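Local coordinates for periplasmic binding protein component of an ABC type zinc uptake transporter (Synechocystis sp., PDB 1PQ4) that binds zinc and probably delivers it, as the periplasmic solute-binding protein, to an ABC-type zinc uptake transporter, at residues I5-I9 with P10-Y14; G32-P36 with H37-P41; V56-G59 with L60-Q64; L174-L177 with N178-G182; A271-S274 with S275-A279. All coordinates share one frame; numbering follows the deposited sequence.

Contact 1: residues I5-I9 with P10-Y14; sequences ITVSI and PPQQY
The backbone NH groups of S8 and I9 both turn toward the side-chain oxygen of Q12, across the bend that carries the chain from strand 3-7 into helix 10-20. The straighter bond runs from I9 N to Q12 OE1 (3.0 Å, 159° at the hydrogen); the one from S8 N to Q12 OE1 is weak, bent to 120°. The position of OE1 is less certain, because it lies too close to another atom in the model. Q12 N adds a backbone bond to I9 O at 2.9 Å. The other end of the amide, NE2, has a weak bond to V56 O of strand 54-57, and S8 OG is taken by E63 and Y55.

Apolar contacts fill in around these bonds. V7 and Q12 pass antiparallel, V7 CB reaching Q12 CB at 3.6 Å. I9 meets two prolines: its bonded neighbour P10, and P11, whose CD lies 3.9 Å from I9 CD1. With chi1 at 52°, I9 CG1 sits between its own N and carbonyl carbon, which brings the branch against CD and CG of P11.

This is the strand-to-helix junction of the beta-alpha-beta unit formed by strand 3-7, helix 10-20 and strand 24-28. The Q12 amide offers one acceptor, shared by two NH groups, and one donor, and would, if OE1 is rightly placed, link the helix start to the end of strand 3-7 and, weakly, to strand 54-57.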
# COMPACT_ATOMS: atom_id res chain seq x y z
N ILE A 5 4.34 7.74 -17.74
CA ILE A 5 4.05 6.48 -17.07
C ILE A 5 2.89 6.69 -16.16
O ILE A 5 2.80 7.71 -15.47
CB ILE A 5 5.29 6.03 -16.21
CG1 ILE A 5 6.49 5.85 -17.14
CG2 ILE A 5 5.01 4.70 -15.44
CD1 ILE A 5 7.83 5.57 -16.45
N THR A 6 1.98 5.74 -16.15
CA THR A 6 0.84 5.80 -15.28
C THR A 6 0.97 4.70 -14.28
O THR A 6 1.42 3.54 -14.58
CB THR A 6 -0.48 5.65 -16.10
OG1 THR A 6 -0.63 6.78 -16.98
CG2 THR A 6 -1.68 5.64 -15.17
N VAL A 7 0.61 5.01 -13.04
CA VAL A 7 0.64 3.98 -12.02
C VAL A 7 -0.75 3.90 -11.39
O VAL A 7 -1.56 4.81 -11.56
CB VAL A 7 1.68 4.28 -10.91
CG1 VAL A 7 3.08 4.45 -11.55
CG2 VAL A 7 1.25 5.55 -10.16
N SER A 8 -1.01 2.82 -10.68
CA SER A 8 -2.32 2.63 -10.07
C SER A 8 -2.60 3.50 -8.85
O SER A 8 -3.62 4.15 -8.78
CB SER A 8 -2.52 1.17 -9.67
OG SER A 8 -2.66 0.35 -10.83
N ILE A 9 -1.65 3.57 -7.91
CA ILE A 9 -1.95 4.30 -6.66
C ILE A 9 -0.85 5.26 -6.29
O ILE A 9 0.29 5.12 -6.73
CB ILE A 9 -2.22 3.29 -5.51
CG1 ILE A 9 -1.08 2.27 -5.43
CG2 ILE A 9 -3.52 2.56 -5.76
CD1 ILE A 9 -1.00 1.49 -4.12
N PRO A 10 -1.19 6.29 -5.47
CA PRO A 10 -0.21 7.31 -5.07
C PRO A 10 1.15 6.82 -4.58
O PRO A 10 2.17 7.37 -5.00
CB PRO A 10 -0.98 8.17 -3.98
CG PRO A 10 -2.48 7.97 -4.46
CD PRO A 10 -2.51 6.51 -4.85
N PRO A 11 1.20 5.80 -3.70
CA PRO A 11 2.53 5.35 -3.24
C PRO A 11 3.46 4.97 -4.41
O PRO A 11 4.67 5.12 -4.33
CB PRO A 11 2.20 4.13 -2.39
CG PRO A 11 0.82 4.36 -1.94
CD PRO A 11 0.12 5.04 -3.04
N GLN A 12 2.88 4.46 -5.49
CA GLN A 12 3.71 4.07 -6.63
C GLN A 12 4.33 5.27 -7.28
O GLN A 12 5.35 5.15 -7.95
CB GLN A 12 2.88 3.30 -7.65
CG GLN A 12 2.55 1.92 -7.19
CD GLN A 12 1.69 1.23 -8.24
OE1 GLN A 12 0.58 1.70 -8.52
NE2 GLN A 12 2.21 0.14 -8.83
N GLN A 13 3.75 6.45 -7.09
CA GLN A 13 4.35 7.60 -7.73
C GLN A 13 5.65 7.89 -6.98
O GLN A 13 6.61 8.40 -7.56
CB GLN A 13 3.38 8.80 -7.61
CG GLN A 13 3.92 10.09 -8.16
CD GLN A 13 4.56 10.96 -7.11
OE1 GLN A 13 5.36 11.84 -7.42
NE2 GLN A 13 4.22 10.74 -5.87
N TYR A 14 5.64 7.63 -5.68
CA TYR A 14 6.83 7.84 -4.86
C TYR A 14 7.97 6.90 -5.39
O TYR A 14 9.12 7.31 -5.57
CB TYR A 14 6.52 7.50 -3.41
CG TYR A 14 7.67 7.69 -2.44
CD1 TYR A 14 7.90 8.95 -1.85
CD2 TYR A 14 8.53 6.64 -2.14
CE1 TYR A 14 8.96 9.14 -0.99
CE2 TYR A 14 9.64 6.83 -1.27
CZ TYR A 14 9.82 8.09 -0.71
OH TYR A 14 10.87 8.33 0.12

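Contact 2: residues G32-P36 with H37-P41. With ZN (zinc ion), chain C.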
# COMPACT_ATOMS: atom_id res chain seq x y z
N GLY A 32 -6.00 9.49 -3.91
CA GLY A 32 -5.56 9.06 -2.60
C GLY A 32 -6.65 8.91 -1.55
O GLY A 32 -6.44 8.22 -0.54
N ASN A 33 -7.81 9.51 -1.79
CA ASN A 33 -8.89 9.39 -0.82
C ASN A 33 -9.97 8.39 -1.20
O ASN A 33 -10.99 8.33 -0.54
CB ASN A 33 -9.53 10.78 -0.52
CG ASN A 33 -10.30 11.33 -1.69
OD1 ASN A 33 -10.31 10.75 -2.77
ND2 ASN A 33 -10.95 12.47 -1.48
N ASN A 34 -9.76 7.60 -2.26
CA ASN A 34 -10.76 6.60 -2.66
C ASN A 34 -10.35 5.17 -2.27
O ASN A 34 -9.15 4.87 -2.16
CB ASN A 34 -10.91 6.59 -4.19
CG ASN A 34 -11.69 7.79 -4.73
OD1 ASN A 34 -12.49 7.63 -5.63
ND2 ASN A 34 -11.44 8.97 -4.19
N ASP A 35 -11.33 4.28 -2.08
CA ASP A 35 -11.07 2.88 -1.80
C ASP A 35 -10.64 2.31 -3.17
O ASP A 35 -11.45 2.25 -4.10
CB ASP A 35 -12.34 2.20 -1.28
CG ASP A 35 -12.29 0.66 -1.38
OD1 ASP A 35 -11.19 0.07 -1.56
OD2 ASP A 35 -13.36 0.04 -1.28
N PRO A 36 -9.36 1.88 -3.31
CA PRO A 36 -8.86 1.34 -4.57
C PRO A 36 -9.54 0.05 -4.99
O PRO A 36 -9.64 -0.24 -6.18
CB PRO A 36 -7.36 1.13 -4.30
CG PRO A 36 -7.33 0.78 -2.85
CD PRO A 36 -8.36 1.70 -2.23
N HIS A 37 -10.01 -0.71 -4.02
CA HIS A 37 -10.68 -1.96 -4.33
C HIS A 37 -12.04 -1.86 -5.05
O HIS A 37 -12.51 -2.84 -5.61
CB HIS A 37 -10.87 -2.76 -3.05
CG HIS A 37 -9.59 -2.96 -2.28
ND1 HIS A 37 -8.64 -3.88 -2.65
CD2 HIS A 37 -9.12 -2.35 -1.17
CE1 HIS A 37 -7.63 -3.83 -1.79
NE2 HIS A 37 -7.90 -2.91 -0.88
N THR A 38 -12.67 -0.71 -5.02
CA THR A 38 -13.95 -0.55 -5.69
C THR A 38 -13.87 0.60 -6.68
O THR A 38 -14.88 1.03 -7.23
CB THR A 38 -15.10 -0.26 -4.69
OG1 THR A 38 -14.83 0.96 -3.98
CG2 THR A 38 -15.26 -1.39 -3.71
N TYR A 39 -12.66 1.11 -6.93
CA TYR A 39 -12.51 2.21 -7.87
C TYR A 39 -12.76 1.80 -9.32
O TYR A 39 -12.38 0.71 -9.75
CB TYR A 39 -11.10 2.79 -7.81
CG TYR A 39 -10.95 4.06 -8.61
CD1 TYR A 39 -11.59 5.22 -8.20
CD2 TYR A 39 -10.21 4.08 -9.78
CE1 TYR A 39 -11.48 6.39 -8.94
CE2 TYR A 39 -10.10 5.25 -10.54
CZ TYR A 39 -10.74 6.40 -10.10
OH TYR A 39 -10.63 7.55 -10.82
N GLU A 40 -13.40 2.68 -10.08
CA GLU A 40 -13.58 2.39 -11.49
C GLU A 40 -13.02 3.61 -12.22
O GLU A 40 -13.41 4.75 -11.95
CB GLU A 40 -15.04 2.15 -11.85
CG GLU A 40 -15.11 1.31 -13.13
CD GLU A 40 -16.50 0.82 -13.49
OE1 GLU A 40 -17.41 1.67 -13.70
OE2 GLU A 40 -16.69 -0.42 -13.57
N PRO A 41 -12.07 3.40 -13.13
CA PRO A 41 -11.51 4.55 -13.83
C PRO A 41 -12.52 5.41 -14.58
O PRO A 41 -13.48 4.91 -15.16
CB PRO A 41 -10.42 3.96 -14.75
CG PRO A 41 -10.55 2.51 -14.67
CD PRO A 41 -11.32 2.16 -13.40
ZN ZN C . -6.83 -2.33 0.63
O HOH W 1 -13.46 3.84 -4.72
O HOH W 2 -5.80 -0.30 0.52
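H37 N donates to D35 OD1 (2.8 Å, 135° at the hydrogen), placing the D35 carboxylate beside the zinc ligand in the loop between strand 24-28 and helix 43-48. The N-H comes in from above the carboxylate plane, 52° out of it, and OD1 also lies near the plane of the imidazole at its edge, 3.2 Å from H37 CD2. With D35 CG anti to its N (chi1 161°), the carboxylate swings forward to reach both H37 and T38; the hydroxyl of T38 lies 3.2 Å from D35 OD2, a weak and unsettled pairing.

The backbone acceptors have partners as well. D35 O receives a firm bond from a water at 2.6 Å and a weak one from T38 N, and P36 O takes a weak bond from Y39 N at 3.4 Å. Y39 OH bonds to K42 at the end of the loop and to Q45 of helix 43-48.

P36 lies alongside H37, its CG over one face of the imidazole toward the rim, 4.3 Å from the ring centroid in a CH-pi contact. At the ring's NE2, H37 binds zinc at 1.9 Å; H133, H197 and a water complete the site.

Carboxylate, proline and backbone bonds together hold the backbone of this histidine and support its ring on one face, while zinc holds NE2, and the nearby negative charge of D35 would probably favour the cation electrostatically.

Contact 3: residues V56-G59 with L60-Q64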
# COMPACT_ATOMS: atom_id res chain seq x y z
N VAL A 56 2.38 0.95 -14.56
CA VAL A 56 2.96 0.09 -13.52
C VAL A 56 1.90 -0.51 -12.61
O VAL A 56 1.22 0.19 -11.86
CB VAL A 56 4.01 0.86 -12.70
CG1 VAL A 56 4.55 -0.05 -11.52
CG2 VAL A 56 5.17 1.22 -13.62
N LEU A 57 1.74 -1.83 -12.71
CA LEU A 57 0.77 -2.57 -11.93
C LEU A 57 1.28 -2.94 -10.55
O LEU A 57 2.47 -3.28 -10.36
CB LEU A 57 0.47 -3.91 -12.61
CG LEU A 57 -0.03 -3.85 -14.06
CD1 LEU A 57 0.21 -5.22 -14.75
CD2 LEU A 57 -1.49 -3.45 -14.06
N ILE A 58 0.38 -2.91 -9.58
CA ILE A 58 0.74 -3.43 -8.27
C ILE A 58 0.81 -4.96 -8.51
O ILE A 58 1.66 -5.68 -7.98
CB ILE A 58 -0.37 -3.12 -7.24
CG1 ILE A 58 -0.31 -1.63 -6.82
CG2 ILE A 58 -0.29 -4.08 -6.07
CD1 ILE A 58 -0.81 -0.68 -7.84
N GLY A 59 -0.12 -5.47 -9.32
CA GLY A 59 -0.13 -6.90 -9.59
C GLY A 59 -0.97 -7.67 -8.59
O GLY A 59 -1.76 -7.09 -7.85
N LEU A 60 -0.77 -8.98 -8.55
CA LEU A 60 -1.50 -9.87 -7.65
C LEU A 60 -2.99 -9.71 -7.75
O LEU A 60 -3.71 -9.88 -6.77
CB LEU A 60 -1.02 -9.69 -6.18
CG LEU A 60 0.45 -10.08 -5.98
CD1 LEU A 60 0.93 -9.73 -4.57
CD2 LEU A 60 0.60 -11.62 -6.22
N GLY A 61 -3.48 -9.37 -8.93
CA GLY A 61 -4.92 -9.19 -9.07
C GLY A 61 -5.45 -7.84 -8.65
O GLY A 61 -6.63 -7.55 -8.83
N PHE A 62 -4.61 -6.99 -8.10
CA PHE A 62 -5.10 -5.66 -7.67
C PHE A 62 -5.89 -4.90 -8.75
O PHE A 62 -6.91 -4.28 -8.47
CB PHE A 62 -3.92 -4.80 -7.24
CG PHE A 62 -4.32 -3.51 -6.60
CD1 PHE A 62 -4.91 -3.52 -5.34
CD2 PHE A 62 -4.03 -2.31 -7.19
CE1 PHE A 62 -5.19 -2.32 -4.66
CE2 PHE A 62 -4.31 -1.09 -6.53
CZ PHE A 62 -4.88 -1.10 -5.26
N GLU A 63 -5.39 -4.95 -9.98
CA GLU A 63 -5.98 -4.25 -11.12
C GLU A 63 -6.94 -5.09 -11.98
O GLU A 63 -7.44 -4.60 -13.00
CB GLU A 63 -4.87 -3.74 -12.03
CG GLU A 63 -4.01 -2.57 -11.48
CD GLU A 63 -2.77 -3.01 -10.72
OE1 GLU A 63 -2.51 -4.23 -10.65
OE2 GLU A 63 -2.04 -2.12 -10.21
N GLN A 64 -7.17 -6.34 -11.58
CA GLN A 64 -8.02 -7.27 -12.34
C GLN A 64 -9.29 -6.61 -12.91
O GLN A 64 -9.62 -6.81 -14.08
CB GLN A 64 -8.42 -8.50 -11.46
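The carboxylate of E63 holds the chain leaving strand 54-57, the third strand in chain order of a four-stranded parallel sheet, by gripping two successive backbone NH groups. I58 N meets E63 OE2 at 2.6 Å and 170°, and G59 N meets E63 OE1 at 3.0 Å; both oxygens use their syn lone pairs, a bidentate grip that fixes the rotation of the carboxylate. A bend at chi2 (91°) folds E63 back toward the strand end.

Packing is close round this group. L57 CD2 lies 3.6 Å from E63 CD, and I58 runs across F62, its CD1 approaching F62 CD2 obliquely at 3.7 Å. The F62 ring continues outward to an edge-to-face contact with W135 and to P36, beside the zinc-binding residues.

On the solvent side, side-chain packing is thin and backbone bonds do the holding. G59 to F62 forms a type I' turn with L60 and G61 at its corners, and G61 is exposed. Both G59 and G61 adopt positive phi angles that suit glycine. The turn is closed by F62 N bonding to G59 O at 2.9 Å.

Contact 4: residues L174-L177 with N178-G182; sequences LERL and NQELG
L174 O accepts a backbone bond from N178 N (2.8 Å), while the L174 side chain leaves this turn to pack on W273 and on V141 of helix 138-155.

One residue on, E175 bonds through its backbone to Q179 N and through its side chain to N178. The two side chains extend together from the helix, with E175 OE2 receiving N178 ND2 at 3.2 Å. That bond is bent to 138°; it meets OE2 on the syn side, although carboxylate and amide planes are turned 53° apart. A bend at chi2 curls E175 back for it. The same OE2 forms a salt bridge with K142, so its charge has a second partner, and N178 OD1 is engaged by Y207 OH.

These are successive turns of the long helix 160-185, the i to i+4 ladder being unbroken here. R176 O takes E180 N at 3.0 Å. The exposed guanidinium of R176 stays beyond salt-bridge range of E180, R176 NE to E180 OE1 being 4.4 Å; E180 OE2 is instead paired with K278.

L177, on the buried side, receives L181 N at its carbonyl. Its CG lies 4.1 Å from L181 CD1, the side chains crossing at an angle. With L177 CG anti to N (chi1 177°), the leucine reaches W273, S274 and K278 of helix 273-288, whereas L181 touches P138.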
# COMPACT_ATOMS: atom_id res chain seq x y z
N LEU A 174 15.73 2.13 1.41
CA LEU A 174 14.75 1.17 1.94
C LEU A 174 15.32 0.35 3.11
O LEU A 174 14.59 0.03 4.05
CB LEU A 174 14.24 0.22 0.81
CG LEU A 174 13.36 0.99 -0.20
CD1 LEU A 174 13.21 0.23 -1.54
CD2 LEU A 174 12.00 1.18 0.44
N GLU A 175 16.61 -0.04 3.05
CA GLU A 175 17.20 -0.81 4.14
C GLU A 175 17.29 0.05 5.37
O GLU A 175 17.03 -0.40 6.48
CB GLU A 175 18.62 -1.31 3.80
CG GLU A 175 18.65 -2.80 3.66
CD GLU A 175 18.04 -3.50 4.86
OE1 GLU A 175 18.75 -3.71 5.86
OE2 GLU A 175 16.84 -3.83 4.81
N ARG A 176 17.65 1.30 5.18
CA ARG A 176 17.74 2.23 6.32
C ARG A 176 16.34 2.43 6.95
O ARG A 176 16.16 2.33 8.15
CB ARG A 176 18.36 3.54 5.83
CG ARG A 176 18.41 4.66 6.85
CD ARG A 176 18.25 5.91 6.03
NE ARG A 176 18.21 7.17 6.75
CZ ARG A 176 17.89 8.31 6.17
NH1 ARG A 176 17.59 8.31 4.87
NH2 ARG A 176 17.87 9.45 6.86
N LEU A 177 15.32 2.61 6.10
CA LEU A 177 13.94 2.73 6.59
C LEU A 177 13.53 1.48 7.33
O LEU A 177 12.92 1.53 8.41
CB LEU A 177 13.02 2.96 5.41
CG LEU A 177 11.54 3.03 5.76
CD1 LEU A 177 11.26 4.29 6.59
CD2 LEU A 177 10.76 3.14 4.45
N ASN A 178 13.85 0.32 6.76
CA ASN A 178 13.52 -0.94 7.40
C ASN A 178 14.11 -1.07 8.81
O ASN A 178 13.44 -1.55 9.75
CB ASN A 178 14.01 -2.11 6.52
CG ASN A 178 13.73 -3.47 7.14
OD1 ASN A 178 12.60 -3.77 7.52
ND2 ASN A 178 14.76 -4.30 7.21
N GLN A 179 15.38 -0.70 8.96
CA GLN A 179 16.04 -0.75 10.27
C GLN A 179 15.34 0.24 11.24
O GLN A 179 15.12 -0.06 12.43
CB GLN A 179 17.53 -0.31 10.15
CG GLN A 179 18.56 -1.38 10.55
CD GLN A 179 19.74 -0.80 11.37
OE1 GLN A 179 20.24 0.30 11.07
NE2 GLN A 179 20.18 -1.54 12.40
N GLU A 180 15.03 1.43 10.73
CA GLU A 180 14.40 2.46 11.53
C GLU A 180 13.03 1.99 12.03
O GLU A 180 12.70 2.14 13.21
CB GLU A 180 14.26 3.72 10.68
CG GLU A 180 14.08 5.00 11.43
CD GLU A 180 14.11 6.19 10.49
OE1 GLU A 180 14.88 6.15 9.50
OE2 GLU A 180 13.38 7.18 10.74
N LEU A 181 12.21 1.42 11.14
CA LEU A 181 10.89 0.93 11.57
C LEU A 181 11.02 -0.20 12.57
O LEU A 181 10.26 -0.28 13.54
CB LEU A 181 10.06 0.47 10.35
CG LEU A 181 9.79 1.57 9.31
CD1 LEU A 181 8.94 0.99 8.14
CD2 LEU A 181 9.06 2.73 9.96
N GLY A 182 12.00 -1.08 12.35
CA GLY A 182 12.21 -2.19 13.27
C GLY A 182 12.61 -1.69 14.66
O GLY A 182 12.21 -2.27 15.67

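Contact 5: residues A271-S274 with S275-A279; sequences ADWS and SNLKA
L277 lays CD1 over one face of the W273 indole, toward the rim of the six-membered ring. Its distance to the centroid of that ring is 3.9 Å, a CH-pi contact, and the nearest ring atom is W273 CZ2 at 3.5 Å. One turn of helix separates the two residues, and L277 N bonds to W273 O at 3.0 Å, as expected at that spacing. The next rung, K278 N to S274 O, is 3.2 Å long, and S274 OG sits 3.8 Å from K278 CE, beside the lysine chain.

The start of the helix lies just before this pair. D272 occupies the N-cap position without a direct side-chain capping bond; a water that donates to D272 OD1 at 2.6 Å accepts from S275 N instead. D272 O receives N276 N at 2.9 Å. The S275 hydroxyl also approaches D272 OD2, too closely for its position to be trusted.

Farther out, W273 NE1 bonds to W135 O, and F15 meets the indole edge-to-face. P11 of helix 10-20 and V141 of helix 138-155 also touch the indole. This is the first turn of C-terminal helix 273-288, where a buried tryptophan joins several helices.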
# COMPACT_ATOMS: atom_id res chain seq x y z
N ALA A 271 1.03 9.37 -0.52
CA ALA A 271 2.05 9.50 -1.56
C ALA A 271 3.43 9.75 -0.93
O ALA A 271 4.44 9.41 -1.53
CB ALA A 271 1.70 10.65 -2.53
N ASP A 272 3.46 10.32 0.27
CA ASP A 272 4.74 10.66 0.97
C ASP A 272 5.00 9.39 1.72
O ASP A 272 4.99 9.33 2.94
CB ASP A 272 4.44 11.87 1.91
CG ASP A 272 5.69 12.48 2.53
OD1 ASP A 272 6.77 12.44 1.92
OD2 ASP A 272 5.58 13.05 3.64
N TRP A 273 5.26 8.34 0.93
CA TRP A 273 5.37 6.97 1.43
C TRP A 273 6.29 6.67 2.58
O TRP A 273 5.91 5.97 3.51
CB TRP A 273 5.67 5.99 0.23
CG TRP A 273 5.71 4.56 0.57
CD1 TRP A 273 4.66 3.68 0.63
CD2 TRP A 273 6.89 3.81 0.87
NE1 TRP A 273 5.14 2.39 0.96
CE2 TRP A 273 6.51 2.47 1.10
CE3 TRP A 273 8.25 4.15 0.96
CZ2 TRP A 273 7.42 1.48 1.41
CZ3 TRP A 273 9.17 3.14 1.27
CH2 TRP A 273 8.75 1.83 1.49
N SER A 274 7.52 7.16 2.51
CA SER A 274 8.48 6.86 3.56
C SER A 274 8.12 7.54 4.90
O SER A 274 8.10 6.91 5.96
CB SER A 274 9.89 7.27 3.09
OG SER A 274 10.82 6.84 4.05
N SER A 275 7.84 8.83 4.86
CA SER A 275 7.49 9.50 6.11
C SER A 275 6.15 8.98 6.62
O SER A 275 5.96 8.89 7.82
CB SER A 275 7.49 11.03 5.92
OG SER A 275 6.41 11.43 5.12
N ASN A 276 5.23 8.61 5.73
CA ASN A 276 3.95 8.03 6.22
C ASN A 276 4.19 6.72 6.97
O ASN A 276 3.61 6.49 8.04
CB ASN A 276 3.01 7.74 5.04
CG ASN A 276 1.64 7.20 5.49
OD1 ASN A 276 1.24 6.07 5.14
ND2 ASN A 276 0.93 7.99 6.26
N LEU A 277 5.05 5.85 6.43
CA LEU A 277 5.29 4.58 7.11
C LEU A 277 5.91 4.80 8.50
O LEU A 277 5.62 4.05 9.42
CB LEU A 277 6.23 3.69 6.31
CG LEU A 277 5.54 2.77 5.33
CD1 LEU A 277 6.65 1.77 4.79
CD2 LEU A 277 4.40 2.03 6.04
N LYS A 278 6.78 5.79 8.63
CA LYS A 278 7.36 6.06 9.94
C LYS A 278 6.28 6.59 10.88
O LYS A 278 6.24 6.22 12.04
CB LYS A 278 8.49 7.08 9.86
CG LYS A 278 9.67 6.60 9.08
CD LYS A 278 10.80 7.62 9.10
CE LYS A 278 11.48 7.71 7.74
NZ LYS A 278 12.80 8.36 7.93
N ALA A 279 5.40 7.44 10.37
CA ALA A 279 4.31 7.94 11.23
C ALA A 279 3.43 6.77 11.67
O ALA A 279 2.97 6.72 12.82
CB ALA A 279 3.47 9.00 10.48
O HOH W 3 8.19 10.27 2.26

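Contacts 1 and 3 follow neighbouring strands of one parallel sheet and meet where S8 bonds to E63; a side-chain oxygen group grips the backbone at a strand end, firmly in contact 3, less surely in contact 1. Contact 1 is buried, contacts 2 to 5 partly so. Contact 2 carries a zinc ligand and touches contact 3 through P36 and F62, bringing loop packing up to the metal. Contacts 4 and 5 are helical, with regular backbone bonding dominant and one side-chain bond, E175-N178, in contact 4; they join through leucines on W273 and the E180-K278 pair. Contact 5 also meets contact 1 through Y14 and P11, whereas contact 4 lies farthest from contact 2.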